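Local atomic coordinates of imidazoleglycerol-phosphate dehydratase (Pyrococcus furiosus, PDB entry 5DNL), a protein that catalyses the dehydration of imidazoleglycerol phosphate to imidazoleacetol phosphate, the sixth step of histidine biosynthesis. Residues 29-34 with 42-47; 117-122 with 150-155; 124-127 with 133-136; 89-94 with 156-161; 96-101 with 171-176. All coordinates share one frame; numbering follows the deposited sequence.

Interaction 1: 29-34 with 42-47. With MN (manganese (II) ion), chain E.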
# COMPACT_ATOMS: atom_id res chain seq x y z
N HIS A 29 30.19 36.13 12.09
CA HIS A 29 29.17 36.69 11.19
C HIS A 29 27.78 36.60 11.84
O HIS A 29 27.03 37.55 11.83
CB HIS A 29 29.21 35.98 9.84
CG HIS A 29 28.22 36.49 8.84
ND1 HIS A 29 27.98 37.83 8.64
CD2 HIS A 29 27.46 35.84 7.94
CE1 HIS A 29 27.07 37.98 7.69
NE2 HIS A 29 26.77 36.78 7.23
N MET A 30 27.45 35.45 12.42
CA MET A 30 26.15 35.27 13.05
C MET A 30 25.96 36.21 14.23
O MET A 30 24.89 36.77 14.40
CB MET A 30 25.96 33.82 13.50
CG MET A 30 25.84 32.79 12.38
SD MET A 30 24.62 33.13 11.11
CE MET A 30 25.66 33.91 9.89
N LEU A 31 27.00 36.37 15.04
CA LEU A 31 26.94 37.27 16.19
C LEU A 31 26.89 38.73 15.76
O LEU A 31 26.26 39.54 16.43
CB LEU A 31 28.08 37.05 17.16
CG LEU A 31 28.11 35.70 17.86
CD1 LEU A 31 29.44 35.52 18.58
CD2 LEU A 31 26.94 35.55 18.84
N THR A 32 27.57 39.06 14.67
CA THR A 32 27.49 40.41 14.11
C THR A 32 26.05 40.72 13.70
O THR A 32 25.51 41.78 14.03
CB THR A 32 28.47 40.58 12.94
OG1 THR A 32 29.81 40.40 13.43
CG2 THR A 32 28.36 41.95 12.29
N ALA A 33 25.39 39.75 13.06
CA ALA A 33 23.97 39.88 12.72
C ALA A 33 23.13 40.03 13.99
O ALA A 33 22.32 40.93 14.10
CB ALA A 33 23.52 38.66 11.92
N PHE A 34 23.34 39.15 14.96
CA PHE A 34 22.58 39.20 16.19
C PHE A 34 22.68 40.60 16.84
O PHE A 34 21.67 41.20 17.18
CB PHE A 34 23.06 38.14 17.18
CG PHE A 34 22.39 38.25 18.50
CD1 PHE A 34 21.12 37.76 18.67
CD2 PHE A 34 22.98 38.95 19.55
CE1 PHE A 34 20.46 37.92 19.88
CE2 PHE A 34 22.34 39.09 20.76
CZ PHE A 34 21.08 38.58 20.93
N MET A 42 28.43 45.47 20.99
CA MET A 42 29.03 44.57 21.95
C MET A 42 30.43 44.13 21.55
O MET A 42 30.79 44.12 20.37
CB MET A 42 28.12 43.36 22.25
CG MET A 42 27.68 42.56 21.05
SD MET A 42 26.49 41.26 21.51
CE MET A 42 24.96 42.14 21.73
N ARG A 43 31.21 43.80 22.57
CA ARG A 43 32.54 43.28 22.40
C ARG A 43 32.48 41.83 22.80
O ARG A 43 32.01 41.52 23.87
CB ARG A 43 33.52 44.03 23.30
CG ARG A 43 34.95 43.49 23.24
CD ARG A 43 35.92 44.44 23.93
NE ARG A 43 37.28 43.90 23.95
CZ ARG A 43 37.76 43.01 24.81
NH1 ARG A 43 37.01 42.50 25.79
NH2 ARG A 43 39.03 42.61 24.70
N ILE A 44 32.93 40.94 21.92
CA ILE A 44 32.94 39.51 22.21
C ILE A 44 34.29 38.96 21.80
O ILE A 44 34.73 39.15 20.67
CB ILE A 44 31.80 38.76 21.46
CG1 ILE A 44 30.43 39.31 21.86
CG2 ILE A 44 31.89 37.26 21.75
CD1 ILE A 44 29.26 38.68 21.12
N THR A 45 34.96 38.28 22.73
CA THR A 45 36.21 37.60 22.45
C THR A 45 36.12 36.19 23.02
O THR A 45 35.50 35.99 24.06
CB THR A 45 37.43 38.34 23.05
OG1 THR A 45 37.33 38.38 24.47
CG2 THR A 45 37.49 39.75 22.52
N ALA A 46 36.71 35.23 22.33
CA ALA A 46 36.72 33.85 22.81
C ALA A 46 37.97 33.09 22.41
O ALA A 46 38.54 33.33 21.34
CB ALA A 46 35.51 33.11 22.27
N THR A 47 38.34 32.15 23.26
CA THR A 47 39.20 31.05 22.88
C THR A 47 38.44 29.76 23.18
O THR A 47 37.59 29.72 24.07
CB THR A 47 40.56 31.08 23.62
OG1 THR A 47 40.36 31.04 25.02
CG2 THR A 47 41.33 32.35 23.25
MN MN E . 25.64 36.24 5.40
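Between segments 29-34 and 42-47 the backbones come nearest at Leu31 and Ile44, their CA atoms 8.8 Å apart, a distance bridged by side chains alone. Both residues send their CB into the gap. The two branches cross at about a right angle, and Leu31 CD1 meets Ile44 CD1 at 4.1 Å. One helical turn on, Phe34 reaches across with its rim: the Met42 methyl CE lies at the edge of the ring, near its plane, 4.1 Å from Phe34 CE2. Met42 makes this possible by folding. Its CG sits between the backbone N and the carbonyl carbon (chi1 55°), and a bend at chi3 (77°) brings CE round to the ring. All four residues are buried, and the contact between them is purely apolar. Away from the strand, the same helix offers His29, whose NE2 binds a manganese ion at 2.2 Å, in a site shared with His145, Glu149 and His53 of a neighbouring subunit. The helix thus carries a metal ligand on one flank and core leucine and phenylalanine on the other. Strand 20-21, helix 25-38 and strand 42-48 form a beta-alpha-beta unit, and this contact seats the connecting helix on its second strand. Helix 51-69 closes over it, Ile58 touching both Leu31 and Ile44, while Leu155 and Leu159 of helix 144-162 pack against Phe34.

Interaction 2: 117-122 with 150-155. With MN (manganese (II) ion), chain D; 5DL ([(2S)-2-hydroxy-3-(1H-1,2,4-triazol-1-yl)propyl]phosphonic acid), chain F.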
# COMPACT_ATOMS: atom_id res chain seq x y z
N SER A 117 23.51 21.17 14.65
CA SER A 117 24.08 20.92 15.99
C SER A 117 24.53 22.20 16.66
O SER A 117 24.20 22.47 17.82
CB SER A 117 25.28 19.96 15.92
OG SER A 117 26.06 19.99 17.15
N LEU A 118 25.27 23.01 15.93
CA LEU A 118 25.86 24.23 16.48
C LEU A 118 24.79 25.29 16.72
O LEU A 118 24.80 25.96 17.77
CB LEU A 118 26.96 24.75 15.58
CG LEU A 118 28.16 23.83 15.38
CD1 LEU A 118 29.17 24.46 14.43
CD2 LEU A 118 28.84 23.46 16.68
N LEU A 119 23.85 25.43 15.79
CA LEU A 119 22.73 26.35 15.99
C LEU A 119 21.95 26.00 17.24
O LEU A 119 21.69 26.85 18.10
CB LEU A 119 21.81 26.40 14.79
CG LEU A 119 20.52 27.20 14.98
CD1 LEU A 119 20.81 28.68 15.18
CD2 LEU A 119 19.63 27.00 13.77
N LYS A 120 21.59 24.73 17.35
CA LYS A 120 20.79 24.27 18.49
C LYS A 120 21.53 24.48 19.80
O LYS A 120 20.92 24.87 20.81
CB LYS A 120 20.37 22.80 18.36
CG LYS A 120 19.28 22.56 17.35
CD LYS A 120 18.88 21.09 17.34
CE LYS A 120 17.67 20.83 16.47
NZ LYS A 120 17.37 19.37 16.43
N GLU A 121 22.83 24.21 19.82
CA GLU A 121 23.58 24.35 21.06
C GLU A 121 23.78 25.82 21.46
O GLU A 121 23.72 26.16 22.66
CB GLU A 121 24.88 23.56 21.01
CG GLU A 121 24.60 22.08 21.09
CD GLU A 121 23.92 21.70 22.38
OE1 GLU A 121 24.58 21.71 23.45
OE2 GLU A 121 22.69 21.48 22.34
N PHE A 122 23.95 26.70 20.49
CA PHE A 122 23.95 28.13 20.80
C PHE A 122 22.61 28.56 21.41
O PHE A 122 22.57 29.27 22.43
CB PHE A 122 24.25 28.97 19.54
CG PHE A 122 23.95 30.44 19.72
CD1 PHE A 122 24.87 31.27 20.33
CD2 PHE A 122 22.73 30.97 19.33
CE1 PHE A 122 24.58 32.62 20.54
CE2 PHE A 122 22.45 32.30 19.53
CZ PHE A 122 23.37 33.13 20.14
N ALA A 150 19.03 34.11 9.06
CA ALA A 150 17.71 34.63 9.40
C ALA A 150 17.35 34.37 10.86
O ALA A 150 16.78 35.22 11.53
CB ALA A 150 16.65 34.07 8.47
N ALA A 151 17.69 33.19 11.37
CA ALA A 151 17.47 32.89 12.79
C ALA A 151 18.23 33.84 13.71
O ALA A 151 17.67 34.31 14.69
CB ALA A 151 17.85 31.45 13.08
N PHE A 152 19.50 34.12 13.41
CA PHE A 152 20.28 35.05 14.23
C PHE A 152 19.76 36.49 14.13
O PHE A 152 19.67 37.19 15.16
CB PHE A 152 21.78 34.99 13.91
CG PHE A 152 22.50 33.89 14.61
CD1 PHE A 152 22.57 32.61 14.08
CD2 PHE A 152 23.13 34.13 15.82
CE1 PHE A 152 23.27 31.59 14.73
CE2 PHE A 152 23.82 33.12 16.50
CZ PHE A 152 23.90 31.84 15.94
N LYS A 153 19.40 36.93 12.93
CA LYS A 153 18.78 38.27 12.78
C LYS A 153 17.50 38.33 13.61
O LYS A 153 17.22 39.32 14.30
CB LYS A 153 18.44 38.56 11.32
CG LYS A 153 19.61 38.77 10.37
CD LYS A 153 19.10 39.25 9.02
CE LYS A 153 20.22 39.60 8.05
NZ LYS A 153 19.62 40.29 6.86
N GLY A 154 16.71 37.26 13.52
CA GLY A 154 15.47 37.17 14.25
C GLY A 154 15.61 37.17 15.75
O GLY A 154 14.82 37.79 16.44
N LEU A 155 16.59 36.43 16.26
CA LEU A 155 16.90 36.49 17.69
C LEU A 155 17.23 37.91 18.12
O LEU A 155 16.77 38.36 19.16
CB LEU A 155 18.04 35.55 18.03
CG LEU A 155 17.64 34.07 18.11
CD1 LEU A 155 18.88 33.21 18.08
CD2 LEU A 155 16.83 33.79 19.36
MN MN D . 26.34 20.72 24.27
N1 5DL F . 24.37 36.05 3.57
C3 5DL F . 22.92 36.75 1.99
N2 5DL F . 23.45 37.01 3.19
C8 5DL F . 23.68 40.33 5.08
C7 5DL F . 24.21 39.14 4.28
C6 5DL F . 23.08 38.17 3.99
C5 5DL F . 24.36 35.21 2.53
O10 5DL F . 22.70 41.51 2.89
P9 5DL F . 22.34 41.28 4.32
O11 5DL F . 22.20 42.55 5.13
O12 5DL F . 21.05 40.49 4.43
O13 5DL F . 25.26 38.46 4.99
N4 5DL F . 23.50 35.59 1.55
O HOH W 1 25.59 20.72 26.34
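Phe152 and Phe122 meet between two nearly parallel helices, 116-130 and 144-162, which belong to the helical layer that imidazoleglycerol-phosphate dehydratase holds between two mixed beta-sheets. The helix segments run 12° apart in direction, but their axes stay 12.3 Å from each other, so long side chains have to fill the interval. The two phenylalanines approach from opposite directions and meet obliquely, with centroids 4.8 Å apart and planes at 35°. Phe152 puts a corner of its ring, CE2, over one face of Phe122 near the rim, only 3.4 Å from Phe122 CE2. Leu119, the third large contributor, slides past Phe152 in the opposite sense and touches it from another side, Leu119 CD1 to Phe152 CE1 at 3.8 Å. With its CG anti to the backbone N (chi1 173°), Leu119 swings its branches into the interhelical space. Leu31 and Met30 of helix 25-38 and Trp55 of helix 51-69 also pack on this apolar cluster. Each helix turns a polar residue outward, away from this core. Lys153 extends to donate a 2.8 Å hydrogen bond from NZ to O12 of the bound phosphonate inhibitor, whose other partners include Arg76 of a neighbouring subunit. On helix 116-130, Glu121 shares its manganese ion with His52, Glu56 and His146 of a neighbouring subunit; Glu121 OE1 is 2.2 Å from the metal, as is water 1.

Interaction 3: 124-127 with 133-136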
# COMPACT_ATOMS: atom_id res chain seq x y z
N TRP A 124 20.15 26.72 22.85
CA TRP A 124 19.99 26.16 24.19
C TRP A 124 20.86 26.86 25.21
O TRP A 124 20.42 27.08 26.34
CB TRP A 124 20.26 24.65 24.22
CG TRP A 124 19.04 23.81 24.11
CD1 TRP A 124 18.68 23.02 23.04
CD2 TRP A 124 18.02 23.66 25.09
NE1 TRP A 124 17.49 22.38 23.33
CE2 TRP A 124 17.07 22.75 24.58
CE3 TRP A 124 17.82 24.19 26.36
CZ2 TRP A 124 15.93 22.38 25.30
CZ3 TRP A 124 16.69 23.81 27.07
CH2 TRP A 124 15.77 22.91 26.54
N GLY A 125 22.09 27.21 24.83
CA GLY A 125 22.98 27.94 25.72
C GLY A 125 22.38 29.29 26.09
O GLY A 125 22.34 29.67 27.28
N LEU A 126 21.90 30.00 25.07
CA LEU A 126 21.25 31.27 25.27
C LEU A 126 20.00 31.16 26.15
O LEU A 126 19.79 31.95 27.08
CB LEU A 126 20.90 31.86 23.89
CG LEU A 126 20.19 33.20 23.83
CD1 LEU A 126 21.09 34.26 24.43
CD2 LEU A 126 19.81 33.58 22.40
N ALA A 127 19.18 30.14 25.90
CA ALA A 127 18.00 29.93 26.71
C ALA A 127 18.35 29.69 28.17
O ALA A 127 17.64 30.18 29.08
CB ALA A 127 17.16 28.77 26.17
N THR A 133 12.45 31.10 27.28
CA THR A 133 11.82 30.22 26.30
C THR A 133 12.15 30.77 24.91
O THR A 133 11.83 31.91 24.62
CB THR A 133 10.28 30.28 26.50
OG1 THR A 133 9.93 30.01 27.87
CG2 THR A 133 9.55 29.32 25.59
N ILE A 134 12.71 29.94 24.03
CA ILE A 134 13.07 30.36 22.67
C ILE A 134 12.60 29.35 21.64
O ILE A 134 12.98 28.18 21.71
CB ILE A 134 14.58 30.55 22.53
CG1 ILE A 134 15.10 31.54 23.58
CG2 ILE A 134 14.92 31.03 21.12
CD1 ILE A 134 16.59 31.80 23.53
N HIS A 135 11.78 29.81 20.69
CA HIS A 135 11.36 29.03 19.55
C HIS A 135 12.00 29.59 18.29
O HIS A 135 11.93 30.81 18.05
CB HIS A 135 9.85 29.10 19.36
CG HIS A 135 9.08 28.31 20.35
ND1 HIS A 135 8.59 27.06 20.06
CD2 HIS A 135 8.68 28.60 21.61
CE1 HIS A 135 7.95 26.59 21.12
NE2 HIS A 135 7.97 27.51 22.06
N ILE A 136 12.57 28.71 17.48
CA ILE A 136 13.06 29.02 16.13
C ILE A 136 12.26 28.09 15.22
O ILE A 136 12.44 26.88 15.31
CB ILE A 136 14.57 28.73 15.93
CG1 ILE A 136 15.45 29.38 17.00
CG2 ILE A 136 15.01 29.21 14.55
CD1 ILE A 136 15.39 30.89 17.06
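Ile134, near the start of strand 133-140, drives its side chain into the inner face of helix 116-130, where Leu126 and Ala127 receive it. Between segments 124-127 and 133-136 the nearest CA atoms are those of Ala127 and Thr133, 6.2 Å apart, and the main chain turns back between them through only five residues. From CB, which points at the helix, the isoleucine divides. Its CG2 branch, anti to the backbone N, is directed to helix 144-162, where it packs on Leu155. The CG1 branch takes the place beside the backbone N (chi1 -56°) and continues fully extended (chi2 180°), which carries the terminal methyl outward to the helix. That methyl, CD1, does the touching. Ile134 CD1 meets Leu126 CD2 at 3.8 Å and lies almost as close to Leu126 CG, the two side chains crossing at about a right angle. On another side, Ile134 CD1 lies 4.1 Å from Ala127 CB and 3.9 Å from Ala127 N, so it is lodged in the angle between consecutive helix residues. The small Ala127 side chain points toward the strand. All three residues are buried, and the strand itself is held by backbone hydrogen bonds, Ile134 pairing with Tyr100 and Asn102 of strand 100-104. Strand 100-104, helix 116-130 and strand 133-140 are the pieces of a beta-alpha-beta crossover, with the two strands parallel neighbours in the sheet, and Ile134 pins the crossover helix to the strand that follows it.

Interaction 4: 89-94 with 156-161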
# COMPACT_ATOMS: atom_id res chain seq x y z
N VAL A 89 11.94 32.69 8.60
CA VAL A 89 12.13 32.07 9.91
C VAL A 89 11.42 32.89 10.97
O VAL A 89 11.64 34.09 11.08
CB VAL A 89 13.62 31.93 10.24
CG1 VAL A 89 13.82 31.31 11.62
CG2 VAL A 89 14.36 31.12 9.19
N LEU A 90 10.58 32.21 11.75
CA LEU A 90 9.92 32.80 12.90
C LEU A 90 10.76 32.56 14.16
O LEU A 90 11.21 31.43 14.41
CB LEU A 90 8.52 32.20 13.08
CG LEU A 90 7.81 32.48 14.41
CD1 LEU A 90 7.52 33.96 14.65
CD2 LEU A 90 6.53 31.67 14.45
N VAL A 91 11.01 33.63 14.92
CA VAL A 91 11.72 33.56 16.18
C VAL A 91 10.81 34.15 17.24
O VAL A 91 10.30 35.27 17.08
CB VAL A 91 13.06 34.32 16.15
CG1 VAL A 91 13.73 34.26 17.52
CG2 VAL A 91 13.94 33.73 15.08
N SER A 92 10.57 33.39 18.30
CA SER A 92 9.69 33.85 19.37
C SER A 92 10.38 33.64 20.70
O SER A 92 10.84 32.52 20.99
CB SER A 92 8.36 33.08 19.32
OG SER A 92 7.45 33.50 20.34
N VAL A 93 10.44 34.70 21.51
CA VAL A 93 11.15 34.69 22.79
C VAL A 93 10.21 35.09 23.91
O VAL A 93 9.42 36.02 23.77
CB VAL A 93 12.36 35.65 22.75
CG1 VAL A 93 13.00 35.80 24.13
CG2 VAL A 93 13.38 35.20 21.73
N ASP A 94 10.29 34.37 25.02
CA ASP A 94 9.64 34.75 26.28
C ASP A 94 10.72 34.66 27.36
O ASP A 94 11.19 33.56 27.67
CB ASP A 94 8.45 33.82 26.54
CG ASP A 94 7.89 33.94 27.93
OD1 ASP A 94 8.37 34.79 28.70
OD2 ASP A 94 6.96 33.15 28.25
N GLY A 156 18.03 38.61 17.32
CA GLY A 156 18.37 40.00 17.64
C GLY A 156 17.14 40.87 17.69
O GLY A 156 16.92 41.58 18.68
N MET A 157 16.30 40.79 16.65
CA MET A 157 15.07 41.60 16.59
C MET A 157 14.12 41.26 17.73
O MET A 157 13.53 42.14 18.31
CB MET A 157 14.34 41.39 15.27
CG MET A 157 15.04 41.91 14.05
SD MET A 157 14.92 43.71 13.91
CE MET A 157 13.48 43.97 14.91
N ALA A 158 13.95 39.98 18.02
CA ALA A 158 13.01 39.56 19.06
C ALA A 158 13.45 40.01 20.42
O ALA A 158 12.64 40.50 21.23
CB ALA A 158 12.81 38.04 19.03
N LEU A 159 14.75 39.88 20.69
CA LEU A 159 15.30 40.30 21.97
C LEU A 159 15.36 41.82 22.09
O LEU A 159 15.25 42.34 23.19
CB LEU A 159 16.65 39.65 22.26
CG LEU A 159 16.54 38.18 22.72
CD1 LEU A 159 17.83 37.44 22.51
CD2 LEU A 159 16.09 38.09 24.18
N ARG A 160 15.48 42.53 20.97
CA ARG A 160 15.37 44.01 21.03
C ARG A 160 14.05 44.39 21.71
O ARG A 160 14.01 45.29 22.56
CB ARG A 160 15.43 44.62 19.63
CG ARG A 160 15.38 46.15 19.60
CD ARG A 160 15.04 46.71 18.23
NE ARG A 160 15.91 46.27 17.16
CZ ARG A 160 15.72 46.54 15.86
NH1 ARG A 160 14.69 47.28 15.46
NH2 ARG A 160 16.57 46.08 14.94
N VAL A 161 12.97 43.70 21.36
CA VAL A 161 11.64 43.98 21.90
C VAL A 161 11.53 43.48 23.34
O VAL A 161 11.06 44.18 24.24
CB VAL A 161 10.55 43.32 21.04
CG1 VAL A 161 9.16 43.51 21.63
CG2 VAL A 161 10.59 43.84 19.61
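Between segments 89-94 and 156-161 the backbones come nearest at Ala158 and Val93, their CA atoms 6.4 Å apart. The segments run in broadly the same direction, 30° apart, with axes approaching to 8.0 Å. The tight part consists of branched residues against a small one. Val91 and Val93, alternate residues that point their CB atoms to the same face of the strand, both lean on the single methyl of Ala158. Val93 CG2 is 4.0 Å from Ala158 CB, and Val91 CG1 is 4.2 Å from it. Val93 uses its other branch as well: CG1, anti to the backbone N (chi1 172°), meets Leu159 CD2 at 3.8 Å, the two side chains crossing at about a right angle. Leu159 arrives from the flank, so Val93 is gripped by two successive helix residues. The other side of the helix is nearer solvent. Arg160 is partly exposed and turned from the strand, with a hydrogen bond to the carbonyl of Tyr37, and Val161 is exposed. The strand likewise has a second face, where Ser92 points away from the helix to hydrogen-bond Asn79 and packs on Pro83 of a neighbouring subunit. One valine-lined face therefore serves the core of the chain and the other the subunit interface, as expected of an alpha/beta layered fold in which helix 144-162 lies along the mixed sheet.

Interaction 5: 96-101 with 171-176. With 5DL ([(2S)-2-hydroxy-3-(1H-1,2,4-triazol-1-yl)propyl]phosphonic acid), chain I.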
# COMPACT_ATOMS: atom_id res chain seq x y z
N SER A 96 11.09 34.13 30.39
CA SER A 96 10.13 33.51 31.29
C SER A 96 10.72 32.98 32.60
O SER A 96 9.96 32.58 33.48
CB SER A 96 9.58 32.27 30.58
OG SER A 96 10.66 31.43 30.21
N ASN A 97 12.05 32.93 32.70
CA ASN A 97 12.74 32.19 33.74
C ASN A 97 12.44 30.67 33.70
O ASN A 97 12.58 29.96 34.70
CB ASN A 97 12.43 32.77 35.12
CG ASN A 97 13.48 32.42 36.15
OD1 ASN A 97 14.65 32.23 35.83
ND2 ASN A 97 13.06 32.28 37.39
N ARG A 98 12.08 30.17 32.53
CA ARG A 98 11.82 28.75 32.31
C ARG A 98 12.65 28.29 31.12
O ARG A 98 12.16 28.30 29.98
CB ARG A 98 10.33 28.47 32.05
CG ARG A 98 9.42 28.71 33.24
CD ARG A 98 8.01 28.21 32.97
NE ARG A 98 7.29 29.00 31.98
CZ ARG A 98 6.37 29.93 32.23
NH1 ARG A 98 6.00 30.23 33.48
NH2 ARG A 98 5.79 30.57 31.24
N PRO A 99 13.93 27.92 31.33
CA PRO A 99 14.76 27.61 30.15
C PRO A 99 14.15 26.52 29.26
O PRO A 99 13.75 25.45 29.75
CB PRO A 99 16.08 27.13 30.74
CG PRO A 99 16.13 27.82 32.06
CD PRO A 99 14.73 27.90 32.56
N TYR A 100 14.09 26.83 27.97
CA TYR A 100 13.53 25.94 26.97
C TYR A 100 13.93 26.44 25.59
O TYR A 100 13.84 27.63 25.34
CB TYR A 100 12.01 25.95 27.01
CG TYR A 100 11.34 25.06 26.00
CD1 TYR A 100 11.24 23.69 26.21
CD2 TYR A 100 10.80 25.58 24.84
CE1 TYR A 100 10.64 22.86 25.27
CE2 TYR A 100 10.17 24.76 23.91
CZ TYR A 100 10.10 23.41 24.14
OH TYR A 100 9.49 22.60 23.20
N ALA A 101 14.29 25.52 24.70
CA ALA A 101 14.51 25.86 23.31
C ALA A 101 13.86 24.81 22.44
O ALA A 101 13.90 23.62 22.76
CB ALA A 101 15.98 25.94 22.99
N SER A 171 3.86 39.38 34.38
CA SER A 171 3.31 38.07 34.67
C SER A 171 2.13 38.19 35.58
O SER A 171 2.20 38.88 36.59
CB SER A 171 4.34 37.20 35.37
OG SER A 171 3.80 35.93 35.70
N THR A 172 1.07 37.46 35.27
CA THR A 172 -0.11 37.41 36.14
C THR A 172 0.19 36.77 37.48
O THR A 172 -0.58 37.00 38.43
CB THR A 172 -1.27 36.66 35.49
OG1 THR A 172 -0.85 35.33 35.11
CG2 THR A 172 -1.78 37.40 34.27
N LYS A 173 1.22 35.93 37.57
CA LYS A 173 1.53 35.30 38.85
C LYS A 173 2.34 36.21 39.78
O LYS A 173 2.60 35.85 40.93
CB LYS A 173 2.17 33.91 38.68
CG LYS A 173 3.65 33.88 38.31
CD LYS A 173 4.07 32.48 37.88
CE LYS A 173 5.55 32.43 37.52
NZ LYS A 173 5.94 33.27 36.35
N GLY A 174 2.73 37.39 39.28
CA GLY A 174 3.35 38.42 40.11
C GLY A 174 4.86 38.34 40.20
O GLY A 174 5.47 39.25 40.75
N VAL A 175 5.48 37.29 39.67
CA VAL A 175 6.93 37.13 39.67
C VAL A 175 7.36 36.35 38.44
O VAL A 175 6.54 35.63 37.84
CB VAL A 175 7.45 36.40 40.93
CG1 VAL A 175 7.52 37.34 42.13
CG2 VAL A 175 6.60 35.18 41.25
N LEU A 176 8.62 36.51 38.07
CA LEU A 176 9.22 35.67 37.04
C LEU A 176 10.30 34.77 37.68
O LEU A 176 10.21 33.52 37.74
CB LEU A 176 9.76 36.56 35.92
CG LEU A 176 8.63 37.18 35.07
CD1 LEU A 176 9.10 38.34 34.22
CD2 LEU A 176 8.01 36.12 34.15
OXT LEU A 176 11.27 35.28 38.23
N1 5DL I . 0.75 28.04 33.39
C3 5DL I . 2.97 27.97 32.93
N2 5DL I . 1.90 28.73 33.09
C8 5DL I . 1.73 32.47 33.90
C7 5DL I . 1.61 30.97 34.21
C6 5DL I . 1.91 30.18 32.96
C5 5DL I . 1.18 26.77 33.40
O10 5DL I . 4.38 32.40 34.30
P9 5DL I . 3.38 33.05 33.40
O11 5DL I . 3.37 34.56 33.55
O12 5DL I . 3.57 32.65 31.94
O13 5DL I . 0.29 30.66 34.66
N4 5DL I . 2.51 26.72 33.13
O HOH W 2 8.54 32.39 35.83
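Arg98 and Lys173 converge on one phosphonate oxygen, the heart of an anion-binding pocket built from a loop and a C-terminal turn. Arg98 NH1 donates to inhibitor O10 at 2.8 Å in the guanidinium plane, and its NH2 donates to O12 along a nearly straight bond (175°), a two-pronged grip. Lys173 NZ reaches O10 from another side at 2.7 Å, and Ser171 OG donates to O11 at 2.6 Å, so each phosphonate oxygen is held. Arg76 of the same chain and, from a neighbouring subunit, Lys153 also hydrogen-bond to the inhibitor. The inhibitor's triazole carbon C3 lies over one face of the Arg98 guanidinium. Behind this shell, Arg98 NE is fixed by a salt bridge to Asp85 of a neighbouring subunit. Ser171 opens a type I turn ending at Gly174, and its OG takes the Lys173 backbone N in an ST turn. Lys173 bends at chi4 (-63°), which also lets NZ donate to Val175 O at 2.9 Å. A second ST turn shapes the other loop, Arg98 N donating to Ser96 OG, which itself pairs with Thr133. Water 2 ties the loops together by accepting from Lys173 NZ and donating to Ser96 O and Leu176 O. Asn97, whose OD1 is engaged by Arg131, secures the chain end: its ND2 donates to the terminal carboxylate atom Leu176 O at 3.1 Å.

Interactions 1 to 4 form a continuous core. Interaction 2 lies at its middle, with centres 13, 9 and 11 Å from those of interactions 1, 3 and 4. Interactions 3 and 4 share one sheet, joined by Thr133 N to Asp94 O (2.8 Å, probably a hydrogen bond). Interaction 5 lies at the periphery, its centre 27 Å from that of interaction 1, but joins interaction 3 through Thr133 OG1 and Ser96 OG (2.8 Å, a probable hydrogen bond). The active site brings together interactions 1, 2 and 5 across subunits. One inhibitor molecule coordinates the His29 manganese through N1 and O13, while Lys153 and a neighbouring subunit's copy of interaction 5 bind its phosphonate.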